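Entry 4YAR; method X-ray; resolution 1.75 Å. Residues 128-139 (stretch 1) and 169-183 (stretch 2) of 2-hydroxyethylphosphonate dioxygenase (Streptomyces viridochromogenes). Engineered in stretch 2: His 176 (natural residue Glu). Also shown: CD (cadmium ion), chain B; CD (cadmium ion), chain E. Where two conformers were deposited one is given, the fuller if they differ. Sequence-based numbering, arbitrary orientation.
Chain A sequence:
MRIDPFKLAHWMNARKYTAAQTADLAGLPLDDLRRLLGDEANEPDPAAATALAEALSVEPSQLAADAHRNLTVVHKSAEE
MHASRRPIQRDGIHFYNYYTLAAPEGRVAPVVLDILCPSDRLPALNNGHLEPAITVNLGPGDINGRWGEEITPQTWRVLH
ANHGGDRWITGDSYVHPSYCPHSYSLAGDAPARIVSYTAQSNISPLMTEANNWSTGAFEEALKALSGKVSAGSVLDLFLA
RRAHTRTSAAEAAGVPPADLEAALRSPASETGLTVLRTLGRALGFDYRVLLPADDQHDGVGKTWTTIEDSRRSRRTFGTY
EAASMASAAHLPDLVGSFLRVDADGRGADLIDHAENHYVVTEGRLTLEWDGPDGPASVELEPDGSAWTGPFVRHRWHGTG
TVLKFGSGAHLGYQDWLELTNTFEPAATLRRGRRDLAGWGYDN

Stretch 1 128-139: GHLEPAITVNLG
Stretch 2, residues 169-183: ITGDSYVHPSYCPHS

Two extended segments pair antiparallel, strand 133-139 against strand 173-176, their axes 4.7 Å apart at closest approach and their N-to-C directions 153° apart. Thr 170 opens the contact: its CB points toward stretch 1, and with chi1 p its OG1 donates to Asn 137 O at 2.8 Å, beyond the last bridge, Val 136 with Ser 173. Gly 171, fully extended (phi/psi 172/180), must lack a side chain, since an ideal CB would sit 2.4 Å from Asn 137 O. Asp 172 O then accepts from Asn 137 N at 3.1 Å, nearly linear.

Ser 173 (p) faces Val 136 (p) in a non-hydrogen-bonded pair, CA to CA 4.3 Å. Tyr 174 (p) and Thr 135 (m) bond reciprocally: Thr 135 N to Tyr 174 O at 2.9 Å, Tyr 174 N to Thr 135 O at 3.0 Å. Val 175 (t) pairs with Ile 134 (m, t) on the face shared with Ser 173 and Val 136, Val 175 CG2 reaching Ile 134 CG1 at 4.0 Å. Engineered His 176 (t) donates its N to Ala 133 O at 2.9 Å and 172°.

Beyond the strand, Pro 177 to Cys 180 forms a type II turn. Ser 178 OG (t) makes a weak bond to Leu 130 O, 3.1 Å. Tyr 179, at phi/psi 73/-6, donates N to His 129 O at 2.7 Å, while its ring (chi1 m) receives Leu 130 CA over one face, 3.9 Å from the centroid. Tyr 179 O would lie 2.3 Å from an ideal CB on Gly 128, whose phi/psi of 89/165 would also jam that CB against the preceding carbonyl O.

His 182 ND1 donates to Cys 180 O at 2.6 Å, and His 182 NE2 binds the chain B cadmium, CD, at 2.4 Å; His 129 NE2 binds the same ion at 2.3 Å. Both histidines are p, their ring planes at 90°, and four waters complete the metal's six ligands.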

# COMPACT_ATOMS: atom_id res chain seq x y z
N GLY A 128 -1.87 -5.66 17.60
CA GLY A 128 -0.99 -5.05 16.54
C GLY A 128 -1.07 -5.89 15.27
O GLY A 128 -1.54 -7.01 15.30
N HIS A 129 -0.61 -5.38 14.14
CA HIS A 129 -0.66 -6.08 12.88
C HIS A 129 0.48 -5.58 12.01
O HIS A 129 1.03 -4.52 12.25
CB HIS A 129 -2.02 -5.93 12.20
CG HIS A 129 -2.59 -4.56 12.23
ND1 HIS A 129 -2.09 -3.53 11.48
CD2 HIS A 129 -3.68 -4.06 12.88
CE1 HIS A 129 -2.79 -2.44 11.71
NE2 HIS A 129 -3.76 -2.73 12.56
N LEU A 130 0.88 -6.36 11.05
CA LEU A 130 2.02 -6.01 10.22
C LEU A 130 1.78 -4.71 9.47
O LEU A 130 2.68 -3.86 9.39
CB LEU A 130 2.24 -7.07 9.19
CG LEU A 130 3.38 -6.88 8.17
CD1 LEU A 130 4.70 -6.65 8.89
CD2 LEU A 130 3.39 -8.08 7.26
N GLU A 131 0.58 -4.57 8.94
CA GLU A 131 0.27 -3.40 8.13
C GLU A 131 0.37 -2.07 8.87
O GLU A 131 -0.16 -1.89 10.00
CB GLU A 131 -1.10 -3.56 7.48
CG GLU A 131 -1.15 -4.66 6.47
CD GLU A 131 -1.15 -6.08 7.05
OE1 GLU A 131 -1.46 -6.25 8.25
OE2 GLU A 131 -0.80 -6.97 6.27
N PRO A 132 0.98 -1.09 8.17
CA PRO A 132 0.95 0.28 8.68
C PRO A 132 -0.44 0.86 8.36
O PRO A 132 -1.13 0.32 7.50
CB PRO A 132 2.05 0.94 7.85
CG PRO A 132 2.07 0.22 6.57
CD PRO A 132 1.51 -1.16 6.80
N ALA A 133 -0.88 1.88 9.07
CA ALA A 133 -2.18 2.50 8.77
C ALA A 133 -2.16 4.01 8.96
O ALA A 133 -1.45 4.52 9.82
CB ALA A 133 -3.26 1.90 9.63
N ILE A 134 -2.99 4.72 8.18
CA ILE A 134 -3.32 6.11 8.50
C ILE A 134 -4.63 6.00 9.30
O ILE A 134 -5.54 5.26 8.92
CB ILE A 134 -3.50 7.02 7.22
CG1 ILE A 134 -2.16 7.36 6.51
CG2 ILE A 134 -4.20 8.34 7.54
CD1 ILE A 134 -2.29 7.97 5.11
N THR A 135 -4.71 6.75 10.40
CA THR A 135 -5.87 6.84 11.24
C THR A 135 -6.24 8.29 11.39
O THR A 135 -5.38 9.18 11.61
CB THR A 135 -5.66 6.25 12.66
OG1 THR A 135 -5.17 4.89 12.53
CG2 THR A 135 -6.97 6.28 13.43
N VAL A 136 -7.49 8.53 11.13
CA VAL A 136 -8.05 9.90 11.19
C VAL A 136 -9.32 9.90 12.03
O VAL A 136 -10.18 9.03 11.89
CB VAL A 136 -8.26 10.50 9.79
CG1 VAL A 136 -9.19 9.68 8.93
CG2 VAL A 136 -8.65 11.97 9.85
N ASN A 137 -9.43 10.93 12.85
CA ASN A 137 -10.63 11.14 13.65
C ASN A 137 -11.71 11.84 12.82
O ASN A 137 -11.55 12.97 12.34
CB ASN A 137 -10.35 11.91 14.93
CG ASN A 137 -11.55 11.95 15.91
OD1 ASN A 137 -12.67 11.42 15.65
ND2 ASN A 137 -11.31 12.54 17.08
N LEU A 138 -12.82 11.19 12.63
CA LEU A 138 -13.96 11.81 11.92
C LEU A 138 -14.82 12.73 12.85
O LEU A 138 -15.67 13.54 12.40
CB LEU A 138 -14.90 10.70 11.39
CG LEU A 138 -14.42 9.77 10.27
CD1 LEU A 138 -15.40 8.70 9.76
CD2 LEU A 138 -13.81 10.59 9.15
N GLY A 139 -14.60 12.64 14.11
CA GLY A 139 -15.46 13.32 15.08
C GLY A 139 -16.83 12.70 15.37
O GLY A 139 -17.12 11.63 14.92
N ILE A 169 -12.04 19.24 7.07
CA ILE A 169 -10.88 18.67 7.78
C ILE A 169 -11.44 18.17 9.06
O ILE A 169 -11.87 18.96 9.96
CB ILE A 169 -9.77 19.73 8.00
CG1 ILE A 169 -9.29 20.31 6.65
CG2 ILE A 169 -8.68 19.17 8.94
CD1 ILE A 169 -8.42 21.55 6.67
N THR A 170 -11.59 16.86 9.16
CA THR A 170 -12.44 16.28 10.16
C THR A 170 -11.78 16.25 11.56
O THR A 170 -12.48 16.33 12.61
CB THR A 170 -12.90 14.85 9.77
OG1 THR A 170 -11.77 13.94 9.76
CG2 THR A 170 -13.57 14.86 8.42
N GLY A 171 -10.46 16.14 11.59
CA GLY A 171 -9.72 15.86 12.82
C GLY A 171 -8.23 15.58 12.62
O GLY A 171 -7.75 15.62 11.52
N ASP A 172 -7.56 15.34 13.71
CA ASP A 172 -6.16 14.96 13.70
C ASP A 172 -6.01 13.62 12.96
O ASP A 172 -6.95 12.75 12.95
CB ASP A 172 -5.64 14.79 15.14
CG ASP A 172 -5.47 16.09 15.96
OD1 ASP A 172 -5.52 17.23 15.46
OD2 ASP A 172 -5.34 15.97 17.22
N SER A 173 -4.80 13.39 12.44
CA SER A 173 -4.45 12.11 11.85
C SER A 173 -3.06 11.72 12.21
O SER A 173 -2.26 12.58 12.54
CB SER A 173 -4.63 12.13 10.31
OG SER A 173 -3.86 13.17 9.74
N TYR A 174 -2.77 10.45 12.15
CA TYR A 174 -1.42 9.97 12.31
C TYR A 174 -1.20 8.62 11.61
O TYR A 174 -2.16 7.86 11.31
CB TYR A 174 -1.04 9.86 13.80
CG TYR A 174 -1.60 8.63 14.49
CD1 TYR A 174 -2.96 8.47 14.76
CD2 TYR A 174 -0.73 7.61 14.91
CE1 TYR A 174 -3.44 7.33 15.38
CE2 TYR A 174 -1.20 6.49 15.54
CZ TYR A 174 -2.54 6.34 15.80
OH TYR A 174 -2.95 5.17 16.40
N VAL A 175 0.07 8.27 11.49
CA VAL A 175 0.46 7.00 10.94
C VAL A 175 0.93 6.13 12.06
O VAL A 175 1.88 6.48 12.78
CB VAL A 175 1.57 7.08 9.94
CG1 VAL A 175 1.92 5.64 9.51
CG2 VAL A 175 1.12 7.91 8.77
N HIS A 176 0.30 4.96 12.09
CA HIS A 176 0.51 3.95 13.07
C HIS A 176 1.65 3.10 12.52
O HIS A 176 1.69 2.70 11.32
CB HIS A 176 -0.80 3.18 13.31
CG HIS A 176 -0.72 2.16 14.39
ND1 HIS A 176 -0.26 2.45 15.66
CD2 HIS A 176 -1.03 0.84 14.39
CE1 HIS A 176 -0.28 1.35 16.39
NE2 HIS A 176 -0.78 0.37 15.65
N PRO A 177 2.65 2.87 13.37
CA PRO A 177 3.69 2.03 12.84
C PRO A 177 3.28 0.55 12.81
O PRO A 177 2.40 0.14 13.55
CB PRO A 177 4.84 2.25 13.82
CG PRO A 177 4.23 2.70 15.11
CD PRO A 177 2.91 3.32 14.77
N SER A 178 3.91 -0.21 11.94
CA SER A 178 3.75 -1.65 11.87
C SER A 178 3.95 -2.31 13.25
O SER A 178 4.81 -1.92 13.99
CB SER A 178 4.78 -2.19 10.88
OG SER A 178 5.15 -3.50 11.21
N TYR A 179 3.04 -3.22 13.59
CA TYR A 179 3.08 -4.04 14.77
C TYR A 179 2.79 -3.40 16.11
O TYR A 179 2.60 -4.12 17.06
CB TYR A 179 4.35 -4.92 14.82
CG TYR A 179 4.30 -6.13 13.90
CD1 TYR A 179 3.16 -6.96 13.85
CD2 TYR A 179 5.41 -6.49 13.14
CE1 TYR A 179 3.11 -8.08 13.03
CE2 TYR A 179 5.38 -7.61 12.32
CZ TYR A 179 4.24 -8.40 12.27
OH TYR A 179 4.21 -9.47 11.45
N CYS A 180 2.63 -2.07 16.15
CA CYS A 180 2.34 -1.38 17.40
C CYS A 180 0.92 -1.73 17.86
O CYS A 180 -0.02 -1.55 17.09
CB CYS A 180 2.46 0.15 17.22
SG CYS A 180 2.65 1.09 18.77
N PRO A 181 0.78 -2.26 19.07
CA PRO A 181 -0.59 -2.49 19.57
C PRO A 181 -1.27 -1.15 19.81
O PRO A 181 -0.59 -0.19 20.22
CB PRO A 181 -0.37 -3.18 20.90
CG PRO A 181 0.96 -3.84 20.76
CD PRO A 181 1.77 -2.86 19.98
N HIS A 182 -2.57 -1.07 19.58
CA HIS A 182 -3.24 0.22 19.68
C HIS A 182 -4.68 0.04 20.12
O HIS A 182 -5.27 -1.07 19.97
CB HIS A 182 -3.16 1.00 18.35
CG HIS A 182 -3.42 0.17 17.15
ND1 HIS A 182 -2.53 -0.80 16.73
CD2 HIS A 182 -4.45 0.14 16.27
CE1 HIS A 182 -3.01 -1.37 15.63
NE2 HIS A 182 -4.17 -0.82 15.35
N SER A 183 -5.24 1.08 20.71
CA SER A 183 -6.68 1.11 20.97
C SER A 183 -7.10 2.51 21.22
O SER A 183 -6.27 3.42 21.33
CB SER A 183 -7.06 0.25 22.19
OG SER A 183 -6.31 0.67 23.33
CD CD B . -5.45 -1.42 13.41
CD CD E . -1.64 -8.58 7.93
O HOH W 1 -0.15 -2.67 14.49
O HOH W 2 -6.68 -1.50 11.60
O HOH W 3 -7.17 0.29 13.98
O HOH W 4 -4.69 0.05 11.74
O HOH W 5 -6.56 -3.30 14.34